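Local coordinates for phosphatidylethanolamine-binding protein, putative (Plasmodium falciparum, PDB 2R77) that probably binds phosphatidylethanolamine and may regulate protein kinases, at residues Y84-F89 and S112-K117; S148-L153 and M194-Y199. All coordinates share one frame; numbering follows the deposited sequence.

Interaction 1 (Y84-F89 and S112-K117)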
loop_
_atom_site.group_PDB
_atom_site.type_symbol
_atom_site.label_atom_id
_atom_site.label_comp_id
_atom_site.label_asym_id
_atom_site.label_seq_id
_atom_site.Cartn_x
_atom_site.Cartn_y
_atom_site.Cartn_z
ATOM N N TYR A 84 -11.891 14.363 -6.976
ATOM C CA TYR A 84 -10.854 13.618 -6.249
ATOM C C TYR A 84 -10.180 12.560 -7.114
ATOM O O TYR A 84 -10.730 12.123 -8.118
ATOM C CB TYR A 84 -11.458 12.959 -4.988
ATOM C CG TYR A 84 -11.754 13.958 -3.877
ATOM C CD1 TYR A 84 -10.834 14.176 -2.848
ATOM C CD2 TYR A 84 -12.933 14.706 -3.878
ATOM C CE1 TYR A 84 -11.079 15.105 -1.816
ATOM C CE2 TYR A 84 -13.202 15.637 -2.860
ATOM C CZ TYR A 84 -12.268 15.840 -1.836
ATOM O OH TYR A 84 -12.515 16.753 -0.824
ATOM N N CYS A 85 -8.972 12.172 -6.701
ATOM C CA CYS A 85 -8.357 10.989 -7.290
ATOM C C CYS A 85 -7.859 10.070 -6.186
ATOM O O CYS A 85 -7.708 10.489 -5.033
ATOM C CB CYS A 85 -7.204 11.384 -8.193
ATOM S SG CYS A 85 -5.899 12.213 -7.305
ATOM N N PHE A 86 -7.654 8.807 -6.557
ATOM C CA PHE A 86 -7.042 7.821 -5.668
ATOM C C PHE A 86 -5.527 7.998 -5.677
ATOM O O PHE A 86 -4.909 8.331 -6.715
ATOM C CB PHE A 86 -7.365 6.386 -6.093
ATOM C CG PHE A 86 -8.814 6.009 -5.950
ATOM C CD1 PHE A 86 -9.556 6.471 -4.872
ATOM C CD2 PHE A 86 -9.408 5.163 -6.863
ATOM C CE1 PHE A 86 -10.886 6.114 -4.705
ATOM C CE2 PHE A 86 -10.757 4.800 -6.717
ATOM C CZ PHE A 86 -11.486 5.277 -5.634
ATOM N N VAL A 87 -4.940 7.788 -4.497
ATOM C CA VAL A 87 -3.509 7.577 -4.355
ATOM C C VAL A 87 -3.364 6.145 -3.873
ATOM O O VAL A 87 -4.059 5.727 -2.951
ATOM C CB VAL A 87 -2.882 8.516 -3.329
ATOM C CG1 VAL A 87 -1.366 8.270 -3.247
ATOM C CG2 VAL A 87 -3.182 9.976 -3.709
ATOM N N LEU A 88 -2.487 5.402 -4.540
ATOM C CA LEU A 88 -2.167 4.024 -4.153
ATOM C C LEU A 88 -0.756 3.988 -3.583
ATOM O O LEU A 88 0.178 4.482 -4.209
ATOM C CB LEU A 88 -2.262 3.057 -5.360
ATOM C CG LEU A 88 -1.971 1.560 -5.136
ATOM C CD1 LEU A 88 -2.545 0.682 -6.238
ATOM C CD2 LEU A 88 -0.466 1.358 -5.070
ATOM N N PHE A 89 -0.632 3.387 -2.402
ATOM C CA PHE A 89 0.678 3.155 -1.780
ATOM C C PHE A 89 0.884 1.630 -1.711
ATOM O O PHE A 89 -0.027 0.899 -1.299
ATOM C CB PHE A 89 0.678 3.608 -0.311
ATOM C CG PHE A 89 0.492 5.099 -0.091
ATOM C CD1 PHE A 89 1.602 5.912 0.199
ATOM C CD2 PHE A 89 -0.781 5.680 -0.114
ATOM C CE1 PHE A 89 1.452 7.270 0.452
ATOM C CE2 PHE A 89 -0.934 7.068 0.135
ATOM C CZ PHE A 89 0.195 7.861 0.399
ATOM N N SER A 112 -0.354 8.398 -7.926
ATOM C CA SER A 112 -1.456 9.322 -7.715
ATOM C C SER A 112 -2.179 9.641 -9.033
ATOM O O SER A 112 -1.869 9.070 -10.094
ATOM C CB SER A 112 -0.933 10.581 -7.032
ATOM O OG SER A 112 -1.962 11.479 -6.660
ATOM N N GLY A 113 -3.176 10.521 -8.946
ATOM C CA GLY A 113 -3.875 10.981 -10.130
ATOM C C GLY A 113 -4.814 9.950 -10.735
ATOM O O GLY A 113 -5.239 10.094 -11.895
ATOM N N ILE A 114 -5.146 8.921 -9.952
ATOM C CA ILE A 114 -6.010 7.828 -10.403
ATOM C C ILE A 114 -7.505 8.184 -10.439
ATOM O O ILE A 114 -8.149 8.358 -9.398
ATOM C CB ILE A 114 -5.784 6.526 -9.559
ATOM C CG1 ILE A 114 -4.333 6.055 -9.695
ATOM C CG2 ILE A 114 -6.742 5.424 -9.992
ATOM C CD1 ILE A 114 -3.900 5.089 -8.604
ATOM N N LYS A 115 -8.052 8.274 -11.652
ATOM C CA LYS A 115 -9.473 8.581 -11.813
ATOM C C LYS A 115 -10.309 7.413 -12.324
ATOM O O LYS A 115 -11.536 7.391 -12.164
ATOM C CB LYS A 115 -9.643 9.848 -12.665
ATOM C CG LYS A 115 -9.406 11.121 -11.836
ATOM C CD LYS A 115 -9.140 12.357 -12.699
ATOM C CE LYS A 115 -10.434 13.043 -13.136
ATOM N NZ LYS A 115 -11.076 13.809 -12.026
ATOM N N THR A 116 -9.658 6.415 -12.905
ATOM C CA THR A 116 -10.397 5.313 -13.484
ATOM C C THR A 116 -10.045 3.993 -12.785
ATOM O O THR A 116 -9.116 3.943 -11.970
ATOM C CB THR A 116 -10.217 5.262 -15.032
ATOM O OG1 THR A 116 -8.827 5.111 -15.353
ATOM C CG2 THR A 116 -10.716 6.585 -15.657
ATOM N N LYS A 117 -10.809 2.946 -13.081
ATOM C CA LYS A 117 -10.852 1.769 -12.210
ATOM C C LYS A 117 -9.804 0.671 -12.418
ATOM O O LYS A 117 -9.748 -0.267 -11.627
ATOM C CB LYS A 117 -12.252 1.157 -12.213
ATOM C CG LYS A 117 -13.303 2.093 -11.584
ATOM C CD LYS A 117 -14.653 1.414 -11.423
ATOM C CE LYS A 117 -15.384 1.278 -12.752
ATOM N NZ LYS A 117 -16.417 0.217 -12.597
HETATM O O HOH W 1 -12.292 12.352 -10.177
#

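Interaction 2 (S148-L153 and M194-Y199)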
loop_
_atom_site.group_PDB
_atom_site.type_symbol
_atom_site.label_atom_id
_atom_site.label_comp_id
_atom_site.label_asym_id
_atom_site.label_seq_id
_atom_site.Cartn_x
_atom_site.Cartn_y
_atom_site.Cartn_z
ATOM N N SER A 148 1.398 -4.261 2.073
ATOM C CA SER A 148 0.135 -3.532 2.162
ATOM C C SER A 148 -0.141 -2.621 0.974
ATOM O O SER A 148 0.767 -1.948 0.493
ATOM C CB SER A 148 0.154 -2.711 3.450
ATOM O OG SER A 148 0.006 -3.573 4.574
ATOM N N PHE A 149 -1.401 -2.610 0.506
ATOM C CA PHE A 149 -1.821 -1.692 -0.546
ATOM C C PHE A 149 -2.883 -0.796 0.068
ATOM O O PHE A 149 -3.932 -1.285 0.510
ATOM C CB PHE A 149 -2.389 -2.460 -1.751
ATOM C CG PHE A 149 -1.342 -3.266 -2.498
ATOM C CD1 PHE A 149 -0.690 -2.725 -3.600
ATOM C CD2 PHE A 149 -1.000 -4.547 -2.068
ATOM C CE1 PHE A 149 0.255 -3.467 -4.304
ATOM C CE2 PHE A 149 -0.019 -5.292 -2.765
ATOM C CZ PHE A 149 0.607 -4.738 -3.873
ATOM N N ILE A 150 -2.566 0.484 0.177
ATOM C CA ILE A 150 -3.428 1.450 0.851
ATOM C C ILE A 150 -3.889 2.457 -0.185
ATOM O O ILE A 150 -3.066 3.040 -0.894
ATOM C CB ILE A 150 -2.692 2.155 1.998
ATOM C CG1 ILE A 150 -2.153 1.117 3.014
ATOM C CG2 ILE A 150 -3.604 3.179 2.701
ATOM C CD1 ILE A 150 -1.176 1.696 4.021
ATOM N N ILE A 151 -5.195 2.686 -0.250
ATOM C CA ILE A 151 -5.752 3.671 -1.167
ATOM C C ILE A 151 -6.264 4.856 -0.345
ATOM O O ILE A 151 -7.007 4.667 0.617
ATOM C CB ILE A 151 -6.936 3.055 -1.984
ATOM C CG1 ILE A 151 -6.561 1.680 -2.569
ATOM C CG2 ILE A 151 -7.394 4.014 -3.057
ATOM C CD1 ILE A 151 -5.214 1.645 -3.308
ATOM N N SER A 152 -5.876 6.065 -0.737
ATOM C CA SER A 152 -6.392 7.280 -0.083
ATOM C C SER A 152 -6.945 8.231 -1.143
ATOM O O SER A 152 -6.738 8.005 -2.336
ATOM C CB SER A 152 -5.317 7.937 0.776
ATOM O OG SER A 152 -4.283 8.520 -0.010
ATOM N N LEU A 153 -7.649 9.276 -0.707
ATOM C CA LEU A 153 -8.267 10.244 -1.634
ATOM C C LEU A 153 -7.623 11.600 -1.569
ATOM O O LEU A 153 -7.477 12.161 -0.480
ATOM C CB LEU A 153 -9.731 10.452 -1.261
ATOM C CG LEU A 153 -10.794 9.549 -1.818
ATOM C CD1 LEU A 153 -12.136 10.016 -1.275
ATOM C CD2 LEU A 153 -10.747 9.607 -3.341
ATOM N N MET A 194 -6.079 13.463 3.429
ATOM C CA MET A 194 -6.549 12.384 2.571
ATOM C C MET A 194 -7.256 11.317 3.394
ATOM O O MET A 194 -6.666 10.711 4.301
ATOM C CB MET A 194 -5.361 11.720 1.841
ATOM C CG MET A 194 -4.455 12.631 1.087
ATOM S SD MET A 194 -3.383 11.681 -0.036
ATOM C CE MET A 194 -2.239 10.930 1.122
ATOM N N LYS A 195 -8.520 11.068 3.076
ATOM C CA LYS A 195 -9.231 9.962 3.666
ATOM C C LYS A 195 -8.610 8.664 3.162
ATOM O O LYS A 195 -8.375 8.524 1.958
ATOM C CB LYS A 195 -10.711 10.033 3.266
ATOM C CG LYS A 195 -11.587 8.966 3.868
ATOM C CD LYS A 195 -13.031 9.013 3.365
ATOM C CE LYS A 195 -13.859 7.918 4.048
ATOM N NZ LYS A 195 -15.278 7.836 3.580
ATOM N N ILE A 196 -8.356 7.727 4.071
ATOM C CA ILE A 196 -8.008 6.368 3.664
ATOM C C ILE A 196 -9.292 5.613 3.304
ATOM O O ILE A 196 -10.230 5.527 4.120
ATOM C CB ILE A 196 -7.140 5.629 4.723
ATOM C CG1 ILE A 196 -5.793 6.361 4.857
ATOM C CG2 ILE A 196 -7.017 4.156 4.344
ATOM C CD1 ILE A 196 -4.891 5.910 5.978
ATOM N N VAL A 197 -9.366 5.133 2.061
ATOM C CA VAL A 197 -10.639 4.546 1.552
ATOM C C VAL A 197 -10.603 3.078 1.129
ATOM O O VAL A 197 -11.644 2.447 0.991
ATOM C CB VAL A 197 -11.288 5.430 0.414
ATOM C CG1 VAL A 197 -11.628 6.840 0.931
ATOM C CG2 VAL A 197 -10.377 5.527 -0.792
ATOM N N GLY A 198 -9.419 2.497 0.950
ATOM C CA GLY A 198 -9.346 1.084 0.569
ATOM C C GLY A 198 -8.061 0.438 1.055
ATOM O O GLY A 198 -7.057 1.125 1.304
ATOM N N TYR A 199 -8.102 -0.873 1.208
ATOM C CA TYR A 199 -6.927 -1.579 1.713
ATOM C C TYR A 199 -6.950 -3.052 1.364
ATOM O O TYR A 199 -7.976 -3.730 1.458
ATOM C CB TYR A 199 -6.880 -1.435 3.226
ATOM C CG TYR A 199 -5.701 -2.116 3.878
ATOM C CD1 TYR A 199 -4.433 -1.516 3.849
ATOM C CD2 TYR A 199 -5.840 -3.367 4.483
ATOM C CE1 TYR A 199 -3.320 -2.117 4.462
ATOM C CE2 TYR A 199 -4.724 -3.991 5.095
ATOM C CZ TYR A 199 -3.481 -3.354 5.076
ATOM O OH TYR A 199 -2.396 -3.967 5.667
HETATM O O HOH W 2 -10.120 12.825 1.314
#

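Interaction 1 (Y84-F89 and S112-K117)
Phe86 and Ile114 face each other as an antiparallel hydrogen-bonded pair, and both backbone bonds of the pair form. Phe86 N gives the shorter one to Ile114 O, 2.9 Å and nearly straight at 165°, aimed at a lone pair in the carbonyl plane. Ile114 N returns a longer bond of 3.3 Å to Phe86 O. On the same face of the sheet the two side chains cross at about a right angle: CB of Phe86 sits 3.8 Å from CB of Ile114, and Ile114 CG2 comes up to the edge of the phenyl ring near its plane. CD1 of Ile114 runs the other way, to Leu88 CB at 4.2 Å. The pairing belongs to the beta hairpin of strands 84-95 and 104-114, at the end far from its turn, where the short segments run at 124° to each other, well off antiparallel, and the second strand stops. Gly113, with its positive phi of 73°, makes the kink just before Ile114. Beside it Cys85 CA lies 3.4 Å from Ile114 O. Ser112 OG touches Val87 CG2, while its hydrogen bond goes to the carbonyl of Lys159. At the exposed end Lys115 bends at chi3 and chi4, bringing NZ to a water, 2.6 Å away, that also donates to Tyr84 O. Farther out, Phe76 meets the Phe86 ring and touches Ile114, and Val44 and Pro80 also pack on Phe86.

Interaction 2 (S148-L153 and M194-Y199)
Tyr199 reaches along the neighbouring strand to Ser148, its OH donating a 2.7 Å hydrogen bond to Ser148 OG. CG of Tyr199 stands opposite its own backbone N (chi1 -180°), which carries the ring past Ile150, whose CG1 meets the ring edge in plane, 3.6 Å from CD1 of Tyr199. Ile150 also sends CG2 to CG2 of Ile196. This buried end is closely fitted: Tyr199 CA makes a CA-H...O contact with Phe149 O, and Gly198 lets Ile151 lie against bare backbone. Ile151 N donates to Gly198 O at 2.9 Å, almost straight at 174° but from well above the carbonyl plane. One residue on, the register slips in a classic beta bulge, with Val197 and Gly198 both opposite Ile151. Ile151 O therefore accepts twice from the same face of its plane, from Val197 N at 2.8 Å and, over a longer 3.3 Å, from Gly198 N. Leu153 N bonds Lys195 O beyond the bulge. There the sulfur of Met194 lies 3.3 Å from Ser152 OG, a buried hydroxyl with no hydrogen-bonding partner in the model. The far end is looser and wetter. Leu153 is partly exposed and crosses Val197 at about a right angle, Leu153 CD1 to Val197 CG1 3.9 Å; a water bridges Leu153 O and Lys195 N, and the extended Lys195 side chain leads off to a long, weak ion pair with Asp41. Strand 196-201 is outermost in the five-stranded antiparallel sheet, whereas strand 148-155 has strand 84-95 on its other flank; helix 185-191 packs on Ile150 and Ile196, and Leu46 of strand 46-49 touches Ile151.

Overall arrangement
Both interactions belong to one five-stranded antiparallel sheet and are in direct contact, because strands 84-95 and 148-155 are neighbours: Val87 N probably bonds Ser152 O, and Phe89 N probably bonds Ile150 O. Centres of the two contacts lie about 10 Å apart. Interaction 2 is nearer the middle of the chain and buries more surface, 596 against 375 Å². Its pairing joins strands distant in sequence and adds a tyrosine-serine bond, whereas interaction 1 pairs the strands of a local hairpin away from its turn, with a single bridged pair and chiefly apolar contacts. Both are mostly buried, with a water at the outer end: held by a lysine side chain in interaction 1, by a lysine backbone N in interaction 2.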